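PDB 2QDE: mandelate racemase/muconate lactonizing enzyme family protein from Azoarcus sp., which is a metal-binding member of the enolase superfamily, with an N-terminal capping domain joined to a C-terminal TIM-barrel-like domain. Local coordinates for residues A[81-86]-A[112-117]; A[220-225]-A[246-251]; A[122-127]-A[357-362]. One frame throughout, in Å; residues are numbered along the deposited sequence.

Interaction 1. Residues A[81-86]-A[112-117]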
loop_
_atom_site.group_PDB
_atom_site.type_symbol
_atom_site.label_atom_id
_atom_site.label_comp_id
_atom_site.label_asym_id
_atom_site.label_seq_id
_atom_site.Cartn_x
_atom_site.Cartn_y
_atom_site.Cartn_z
ATOM N N GLU A 81 38.207 26.659 -14.093
ATOM C CA GLU A 81 37.794 26.150 -12.787
ATOM C C GLU A 81 38.888 25.397 -12.026
ATOM O O GLU A 81 39.790 24.805 -12.624
ATOM C CB GLU A 81 36.562 25.239 -12.953
ATOM C CG GLU A 81 36.019 24.673 -11.643
ATOM C CD GLU A 81 35.549 25.768 -10.703
ATOM O OE1 GLU A 81 34.358 26.134 -10.761
ATOM O OE2 GLU A 81 36.380 26.278 -9.921
ATOM N N ASP A 82 38.787 25.435 -10.697
ATOM C CA ASP A 82 39.704 24.752 -9.790
ATOM C C ASP A 82 39.286 23.272 -9.821
ATOM O O ASP A 82 38.173 22.928 -9.424
ATOM C CB ASP A 82 39.540 25.329 -8.372
ATOM C CG ASP A 82 40.498 24.721 -7.366
ATOM O OD1 ASP A 82 40.987 23.589 -7.596
ATOM O OD2 ASP A 82 40.750 25.373 -6.324
ATOM N N PRO A 83 40.182 22.381 -10.279
ATOM C CA PRO A 83 39.888 20.949 -10.364
ATOM C C PRO A 83 39.582 20.237 -9.050
ATOM O O PRO A 83 38.989 19.154 -9.056
ATOM C CB PRO A 83 41.119 20.387 -11.073
ATOM C CG PRO A 83 42.207 21.269 -10.573
ATOM C CD PRO A 83 41.586 22.645 -10.639
ATOM N N THR A 84 39.976 20.834 -7.929
ATOM C CA THR A 84 39.719 20.234 -6.622
ATOM C C THR A 84 38.237 20.295 -6.240
ATOM O O THR A 84 37.786 19.569 -5.354
ATOM C CB THR A 84 40.511 20.945 -5.489
ATOM O OG1 THR A 84 40.188 22.343 -5.479
ATOM C CG2 THR A 84 42.006 20.754 -5.670
ATOM N N LYS A 85 37.492 21.168 -6.906
ATOM C CA LYS A 85 36.071 21.343 -6.617
ATOM C C LYS A 85 35.216 20.317 -7.356
ATOM O O LYS A 85 34.397 20.658 -8.210
ATOM C CB LYS A 85 35.657 22.772 -6.977
ATOM C CG LYS A 85 36.456 23.813 -6.204
ATOM C CD LYS A 85 36.044 25.230 -6.540
ATOM C CE LYS A 85 36.726 26.212 -5.608
ATOM N NZ LYS A 85 36.249 27.607 -5.828
ATOM N N ILE A 86 35.423 19.052 -7.003
ATOM C CA ILE A 86 34.704 17.948 -7.625
ATOM C C ILE A 86 33.206 17.937 -7.321
ATOM O O ILE A 86 32.411 17.735 -8.233
ATOM C CB ILE A 86 35.348 16.595 -7.245
ATOM C CG1 ILE A 86 36.767 16.529 -7.838
ATOM C CG2 ILE A 86 34.515 15.436 -7.794
ATOM C CD1 ILE A 86 37.547 15.280 -7.461
ATOM N N HIS A 112 39.681 13.499 -10.594
ATOM C CA HIS A 112 40.295 12.790 -9.473
ATOM C C HIS A 112 41.773 12.531 -9.747
ATOM O O HIS A 112 42.601 12.610 -8.844
ATOM C CB HIS A 112 39.599 11.450 -9.211
ATOM C CG HIS A 112 38.316 11.572 -8.448
ATOM N ND1 HIS A 112 37.118 11.889 -9.051
ATOM C CD2 HIS A 112 38.048 11.428 -7.128
ATOM C CE1 HIS A 112 36.165 11.933 -8.135
ATOM N NE2 HIS A 112 36.703 11.657 -6.960
ATOM N N ASP A 113 42.096 12.197 -10.992
ATOM C CA ASP A 113 43.484 11.940 -11.361
ATOM C C ASP A 113 44.304 13.211 -11.147
ATOM O O ASP A 113 45.361 13.182 -10.518
ATOM C CB ASP A 113 43.576 11.503 -12.823
ATOM C CG ASP A 113 45.002 11.237 -13.259
ATOM O OD1 ASP A 113 45.674 10.402 -12.622
ATOM O OD2 ASP A 113 45.447 11.864 -14.247
ATOM N N LEU A 114 43.793 14.326 -11.657
ATOM C CA LEU A 114 44.467 15.609 -11.533
ATOM C C LEU A 114 44.605 16.066 -10.081
ATOM O O LEU A 114 45.636 16.615 -9.696
ATOM C CB LEU A 114 43.725 16.660 -12.356
ATOM C CG LEU A 114 44.313 18.071 -12.445
ATOM C CD1 LEU A 114 45.792 18.012 -12.807
ATOM C CD2 LEU A 114 43.528 18.858 -13.491
ATOM N N VAL A 115 43.576 15.833 -9.271
ATOM C CA VAL A 115 43.630 16.230 -7.864
ATOM C C VAL A 115 44.657 15.368 -7.145
ATOM O O VAL A 115 45.465 15.872 -6.360
ATOM C CB VAL A 115 42.243 16.092 -7.189
ATOM C CG1 VAL A 115 42.351 16.327 -5.689
ATOM C CG2 VAL A 115 41.284 17.105 -7.792
ATOM N N GLY A 116 44.637 14.071 -7.435
ATOM C CA GLY A 116 45.584 13.160 -6.820
ATOM C C GLY A 116 47.014 13.538 -7.168
ATOM O O GLY A 116 47.898 13.490 -6.311
ATOM N N LYS A 117 47.247 13.908 -8.427
ATOM C CA LYS A 117 48.581 14.308 -8.862
ATOM C C LYS A 117 48.976 15.584 -8.132
ATOM O O LYS A 117 50.111 15.719 -7.666
ATOM C CB LYS A 117 48.614 14.524 -10.380
ATOM C CG LYS A 117 48.592 13.225 -11.180
ATOM C CD LYS A 117 48.472 13.475 -12.680
ATOM C CE LYS A 117 48.601 12.172 -13.468
ATOM N NZ LYS A 117 48.323 12.355 -14.917
#
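Ile-86 lays its terminal methyl on the imidazole of His-112: CD1 stands 3.6 Å from the ring centroid and only 6° off the normal, a CH-pi contact over the middle of the face. Holding CG1 of Ile-86 anti to the carbonyl carbon (chi1 -65°), with CD1 extended beyond it, carries the methyl out to the ring. One helical turn on, Val-115 points at the loop, and its CG2 packs 3.3 Å from the carbonyl O of Pro-83 and 3.7 Å from CA of Thr-84. Pro-83 itself turns its ring toward Leu-114, where CB meets CD2 at 3.7 Å.

Behind this apolar layer the loop 81-86 is set by its own polar bonds. Asp-82 OD1 accepts from Thr-84 N (3.0 Å), which makes an Asx turn, and from Thr-84 OG1 (2.6 Å), both from the same face of the carboxylate. A type I turn spans Asp-82 to Lys-85 and leads into helix 86-96. On the other partner, helix 101-119, His-112 ND1 bonds to Asp-108 O. With no hydrogen bond crossing between the segments, cohesion here rests on buried apolar and CH-pi packing within the capping domain.

Interaction 2. Residues A[220-225]-A[246-251]. With BA (barium ion), chain I.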
loop_
_atom_site.group_PDB
_atom_site.type_symbol
_atom_site.label_atom_id
_atom_site.label_comp_id
_atom_site.label_asym_id
_atom_site.label_seq_id
_atom_site.Cartn_x
_atom_site.Cartn_y
_atom_site.Cartn_z
ATOM N N ILE A 220 20.537 -14.598 -11.645
ATOM C CA ILE A 220 20.219 -14.246 -13.027
ATOM C C ILE A 220 20.366 -12.728 -13.114
ATOM O O ILE A 220 19.637 -11.995 -12.449
ATOM C CB ILE A 220 18.763 -14.594 -13.417
ATOM C CG1 ILE A 220 18.474 -16.077 -13.157
ATOM C CG2 ILE A 220 18.545 -14.267 -14.888
ATOM C CD1 ILE A 220 19.369 -17.011 -13.912
ATOM N N GLU A 221 21.309 -12.254 -13.921
ATOM C CA GLU A 221 21.525 -10.819 -14.056
ATOM C C GLU A 221 20.618 -10.150 -15.090
ATOM O O GLU A 221 20.627 -10.509 -16.274
ATOM C CB GLU A 221 22.985 -10.537 -14.410
ATOM C CG GLU A 221 23.347 -9.049 -14.423
ATOM C CD GLU A 221 24.798 -8.803 -14.816
ATOM O OE1 GLU A 221 25.638 -9.693 -14.550
ATOM O OE2 GLU A 221 25.095 -7.713 -15.370
ATOM N N GLN A 222 19.844 -9.174 -14.621
ATOM C CA GLN A 222 18.923 -8.391 -15.448
ATOM C C GLN A 222 18.180 -9.169 -16.536
ATOM O O GLN A 222 18.442 -8.990 -17.733
ATOM C CB GLN A 222 19.672 -7.229 -16.110
ATOM C CG GLN A 222 18.750 -6.143 -16.648
ATOM C CD GLN A 222 18.111 -5.325 -15.540
ATOM O OE1 GLN A 222 16.903 -5.078 -15.550
ATOM N NE2 GLN A 222 18.921 -4.895 -14.578
ATOM N N PRO A 223 17.236 -10.034 -16.139
ATOM C CA PRO A 223 16.488 -10.804 -17.132
ATOM C C PRO A 223 15.512 -9.954 -17.950
ATOM O O PRO A 223 15.315 -10.201 -19.141
ATOM C CB PRO A 223 15.772 -11.861 -16.284
ATOM C CG PRO A 223 15.562 -11.167 -14.988
ATOM C CD PRO A 223 16.866 -10.436 -14.769
ATOM N N LEU A 224 14.925 -8.943 -17.313
ATOM C CA LEU A 224 13.941 -8.076 -17.964
ATOM C C LEU A 224 14.480 -6.672 -18.257
ATOM O O LEU A 224 15.527 -6.282 -17.747
ATOM C CB LEU A 224 12.693 -7.984 -17.073
ATOM C CG LEU A 224 12.088 -9.335 -16.666
ATOM C CD1 LEU A 224 11.071 -9.145 -15.546
ATOM C CD2 LEU A 224 11.442 -9.989 -17.888
ATOM N N PRO A 225 13.762 -5.895 -19.089
ATOM C CA PRO A 225 14.196 -4.534 -19.432
ATOM C C PRO A 225 14.493 -3.682 -18.197
ATOM O O PRO A 225 13.927 -3.905 -17.123
ATOM C CB PRO A 225 13.018 -3.991 -20.243
ATOM C CG PRO A 225 12.478 -5.224 -20.903
ATOM C CD PRO A 225 12.504 -6.229 -19.778
ATOM N N ASP A 246 21.171 -4.700 -13.040
ATOM C CA ASP A 246 22.315 -3.960 -13.562
ATOM C C ASP A 246 21.742 -2.730 -14.245
ATOM O O ASP A 246 21.702 -1.646 -13.661
ATOM C CB ASP A 246 23.109 -4.796 -14.571
ATOM C CG ASP A 246 24.242 -4.011 -15.226
ATOM O OD1 ASP A 246 24.455 -2.824 -14.881
ATOM O OD2 ASP A 246 24.927 -4.591 -16.095
ATOM N N GLU A 247 21.271 -2.917 -15.474
ATOM C CA GLU A 247 20.686 -1.828 -16.234
ATOM C C GLU A 247 19.613 -1.076 -15.446
ATOM O O GLU A 247 19.507 0.140 -15.560
ATOM C CB GLU A 247 20.103 -2.349 -17.555
ATOM C CG GLU A 247 21.156 -2.683 -18.608
ATOM C CD GLU A 247 21.698 -4.103 -18.506
ATOM O OE1 GLU A 247 21.714 -4.680 -17.396
ATOM O OE2 GLU A 247 22.117 -4.640 -19.554
ATOM N N SER A 248 18.825 -1.795 -14.649
ATOM C CA SER A 248 17.774 -1.163 -13.853
ATOM C C SER A 248 18.330 -0.258 -12.758
ATOM O O SER A 248 17.682 0.714 -12.367
ATOM C CB SER A 248 16.869 -2.218 -13.212
ATOM O OG SER A 248 16.132 -2.922 -14.194
ATOM N N ALA A 249 19.529 -0.579 -12.271
ATOM C CA ALA A 249 20.175 0.189 -11.207
ATOM C C ALA A 249 21.170 1.213 -11.738
ATOM O O ALA A 249 22.386 0.992 -11.702
ATOM C CB ALA A 249 20.881 -0.755 -10.244
ATOM N N GLN A 250 20.657 2.341 -12.213
ATOM C CA GLN A 250 21.523 3.382 -12.750
ATOM C C GLN A 250 21.562 4.655 -11.902
ATOM O O GLN A 250 22.634 5.111 -11.492
ATOM C CB GLN A 250 21.084 3.720 -14.175
ATOM C CG GLN A 250 21.877 4.832 -14.824
ATOM C CD GLN A 250 21.344 5.178 -16.195
ATOM O OE1 GLN A 250 21.303 4.329 -17.090
ATOM N NE2 GLN A 250 20.928 6.423 -16.369
ATOM N N GLU A 251 20.396 5.230 -11.644
ATOM C CA GLU A 251 20.305 6.459 -10.862
ATOM C C GLU A 251 19.929 6.186 -9.409
ATOM O O GLU A 251 19.396 5.121 -9.084
ATOM C CB GLU A 251 19.260 7.398 -11.475
ATOM C CG GLU A 251 19.455 7.716 -12.961
ATOM C CD GLU A 251 20.772 8.421 -13.262
ATOM O OE1 GLU A 251 21.339 9.057 -12.351
ATOM O OE2 GLU A 251 21.232 8.350 -14.423
HETATM BA BA BA I . 24.541 -6.553 -17.843
#
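The carboxylates of Glu-221 and Asp-246 meet at a barium ion with their planes 53° apart. Each offers one oxygen: Glu-221 OE2 lies 2.8 Å from the barium and Asp-246 OD2 2.7 Å. These two oxygens are 3.2 Å from each other, a closeness explained by the shared cation. The third flat group, the Gln-222 amide, is turned 68° from the Glu-247 carboxylate, whose OE1 sits 3.4 Å from Gln-222 CG.

The torsions account for the convergence on the metal. Glu-221 has CG anti to the backbone N (chi1 -174°) and an extended chain beyond, so that its carboxylate reaches the ion although its CB does not point at the other segment. Asp-246, likewise anti, has its CB directed toward 220-225. Glu-221 closes strand 220-221 and Asp-246 comes directly after the neighbouring parallel strand 243-245, at the C-terminal ends where the metal ligands of an enolase-superfamily barrel usually sit; Asp-195 and Asn-197 complete the protein ligands.

The remaining oxygens are held from outside the segments: Glu-221 OE1 forms a salt bridge with Lys-165, and Asp-246 OD1 one with Lys-273 as well as a hydrogen bond with Tyr-57 OH. Beyond the site, a type I turn from Asp-246 to Ala-249, closed by Ala-249 N to Asp-246 O at 2.8 Å, brings Ser-248 round to face Gln-222, and Ser-248 OG is hydrogen-bonded to Ala-226 O.

Interaction 3. Residues A[122-127]-A[357-362]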
loop_
_atom_site.group_PDB
_atom_site.type_symbol
_atom_site.label_atom_id
_atom_site.label_comp_id
_atom_site.label_asym_id
_atom_site.label_seq_id
_atom_site.Cartn_x
_atom_site.Cartn_y
_atom_site.Cartn_z
ATOM N N PRO A 122 47.443 8.689 -4.317
ATOM C CA PRO A 122 46.663 7.844 -5.225
ATOM C C PRO A 122 45.185 8.184 -5.038
ATOM O O PRO A 122 44.781 8.653 -3.970
ATOM C CB PRO A 122 46.979 6.430 -4.748
ATOM C CG PRO A 122 48.318 6.566 -4.092
ATOM C CD PRO A 122 48.177 7.866 -3.343
ATOM N N VAL A 123 44.377 7.941 -6.060
ATOM C CA VAL A 123 42.965 8.261 -5.957
ATOM C C VAL A 123 42.252 7.574 -4.786
ATOM O O VAL A 123 41.365 8.174 -4.174
ATOM C CB VAL A 123 42.226 7.943 -7.275
ATOM C CG1 VAL A 123 40.728 8.010 -7.064
ATOM C CG2 VAL A 123 42.639 8.950 -8.345
ATOM N N TYR A 124 42.635 6.342 -4.455
ATOM C CA TYR A 124 41.956 5.664 -3.358
ATOM C C TYR A 124 42.045 6.433 -2.046
ATOM O O TYR A 124 41.192 6.268 -1.175
ATOM C CB TYR A 124 42.450 4.221 -3.183
ATOM C CG TYR A 124 43.930 4.032 -2.957
ATOM C CD1 TYR A 124 44.548 4.463 -1.782
ATOM C CD2 TYR A 124 44.708 3.367 -3.906
ATOM C CE1 TYR A 124 45.912 4.231 -1.556
ATOM C CE2 TYR A 124 46.071 3.133 -3.692
ATOM C CZ TYR A 124 46.664 3.566 -2.520
ATOM O OH TYR A 124 48.007 3.322 -2.323
ATOM N N GLN A 125 43.065 7.280 -1.911
ATOM C CA GLN A 125 43.213 8.093 -0.708
ATOM C C GLN A 125 42.124 9.162 -0.695
ATOM O O GLN A 125 41.714 9.635 0.366
ATOM C CB GLN A 125 44.587 8.774 -0.669
ATOM C CG GLN A 125 45.754 7.821 -0.518
ATOM C CD GLN A 125 45.733 7.066 0.799
ATOM O OE1 GLN A 125 44.756 6.391 1.129
ATOM N NE2 GLN A 125 46.825 7.167 1.558
ATOM N N LEU A 126 41.668 9.549 -1.883
ATOM C CA LEU A 126 40.621 10.553 -2.014
ATOM C C LEU A 126 39.247 9.921 -1.826
ATOM O O LEU A 126 38.277 10.615 -1.552
ATOM C CB LEU A 126 40.657 11.204 -3.399
ATOM C CG LEU A 126 41.914 11.939 -3.878
ATOM C CD1 LEU A 126 41.641 12.526 -5.251
ATOM C CD2 LEU A 126 42.296 13.034 -2.893
ATOM N N LEU A 127 39.172 8.602 -1.981
ATOM C CA LEU A 127 37.902 7.893 -1.863
ATOM C C LEU A 127 37.710 7.185 -0.520
ATOM O O LEU A 127 36.873 6.292 -0.401
ATOM C CB LEU A 127 37.772 6.882 -3.013
ATOM C CG LEU A 127 37.900 7.474 -4.425
ATOM C CD1 LEU A 127 37.913 6.360 -5.472
ATOM C CD2 LEU A 127 36.748 8.432 -4.677
ATOM N N LEU A 357 42.904 -8.237 -8.401
ATOM C CA LEU A 357 43.268 -6.948 -8.980
ATOM C C LEU A 357 43.879 -6.084 -7.881
ATOM O O LEU A 357 43.311 -5.951 -6.798
ATOM C CB LEU A 357 42.040 -6.238 -9.564
ATOM C CG LEU A 357 42.117 -4.715 -9.783
ATOM C CD1 LEU A 357 43.286 -4.357 -10.697
ATOM C CD2 LEU A 357 40.804 -4.213 -10.384
ATOM N N TYR A 358 45.044 -5.510 -8.159
ATOM C CA TYR A 358 45.734 -4.649 -7.204
ATOM C C TYR A 358 45.763 -3.240 -7.763
ATOM O O TYR A 358 46.172 -3.035 -8.905
ATOM C CB TYR A 358 47.182 -5.097 -6.999
ATOM C CG TYR A 358 47.354 -6.477 -6.428
ATOM C CD1 TYR A 358 47.663 -6.662 -5.079
ATOM C CD2 TYR A 358 47.232 -7.606 -7.241
ATOM C CE1 TYR A 358 47.850 -7.949 -4.554
ATOM C CE2 TYR A 358 47.412 -8.884 -6.730
ATOM C CZ TYR A 358 47.718 -9.052 -5.391
ATOM O OH TYR A 358 47.876 -10.329 -4.904
ATOM N N PRO A 359 45.349 -2.246 -6.968
ATOM C CA PRO A 359 45.364 -0.869 -7.467
ATOM C C PRO A 359 46.796 -0.324 -7.513
ATOM O O PRO A 359 47.599 -0.612 -6.625
ATOM C CB PRO A 359 44.512 -0.131 -6.444
ATOM C CG PRO A 359 44.870 -0.836 -5.172
ATOM C CD PRO A 359 44.834 -2.299 -5.586
ATOM N N ASN A 360 47.120 0.450 -8.546
ATOM C CA ASN A 360 48.457 1.034 -8.629
ATOM C C ASN A 360 48.556 2.017 -7.464
ATOM O O ASN A 360 47.537 2.513 -6.979
ATOM C CB ASN A 360 48.653 1.765 -9.965
ATOM C CG ASN A 360 48.965 0.816 -11.115
ATOM O OD1 ASN A 360 48.909 1.201 -12.290
ATOM N ND2 ASN A 360 49.304 -0.427 -10.786
ATOM N N ASP A 361 49.770 2.308 -7.012
ATOM C CA ASP A 361 49.921 3.214 -5.885
ATOM C C ASP A 361 50.513 4.570 -6.234
ATOM O O ASP A 361 50.834 5.359 -5.353
ATOM C CB ASP A 361 50.744 2.536 -4.794
ATOM C CG ASP A 361 50.056 1.295 -4.246
ATOM O OD1 ASP A 361 48.937 1.422 -3.687
ATOM O OD2 ASP A 361 50.627 0.189 -4.379
ATOM N N GLY A 362 50.645 4.848 -7.524
ATOM C CA GLY A 362 51.178 6.133 -7.934
ATOM C C GLY A 362 50.169 7.242 -7.686
ATOM O O GLY A 362 49.009 6.970 -7.348
#
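Tyr-124 and Asp-361 join the capping domain to the barrel domain of this enolase-superfamily fold: the short helical turn 123-126 faces the loop that follows strand 356-358. The phenol OH donates to Asp-361 OD1 at 2.5 Å, reaching the oxygen on its anti side and 24° out of the carboxylate plane. Ring and carboxylate stand 80° apart, nearly perpendicular, while OD1 itself lies at the ring edge, near the ring plane. Lys-130 forms a salt bridge to the same OD1, which thus binds both a phenol and a cation; that pairing is consistent with a charged carboxylate at this partly buried boundary.

Tyr-124 holds CG between its backbone N and carbonyl carbon (chi1 57°), directing the ring across to the loop. Along the same ring, CE2 approaches Asn-360 O at 3.7 Å and CD2 meets Pro-359 CB at 4.3 Å. Pro-122 covers one face of the ring, its CB 3.5 Å above the plane and offset toward the rim. The other end of the contact is carried by carbonyls: Pro-122 CG touches Asp-361 O at 3.1 Å, and Pro-122 CA makes a CA-H...O contact of 3.3 Å with Gly-362 O.

From the N terminus, interaction 1 comes first: it closes a short, largely helical loop within the capping domain, bringing 81-86 against helix 101-119. Residues 122-127 follow soon after that helix and open interaction 3, which closes only at 357-362, after the chain has passed through the barrel strands. Interaction 2 falls wholly within this long loop and joins the ends of two adjacent strands; no pair of contacts crosses. Interactions 1 and 3 are physically continuous, since Val-115 CG1 packs against Leu-126 CD1 at 3.9 Å, and both touch the second subunit. Interaction 2 stands apart, its centre 29 Å from that of interaction 3, although both reach the barrel sheet.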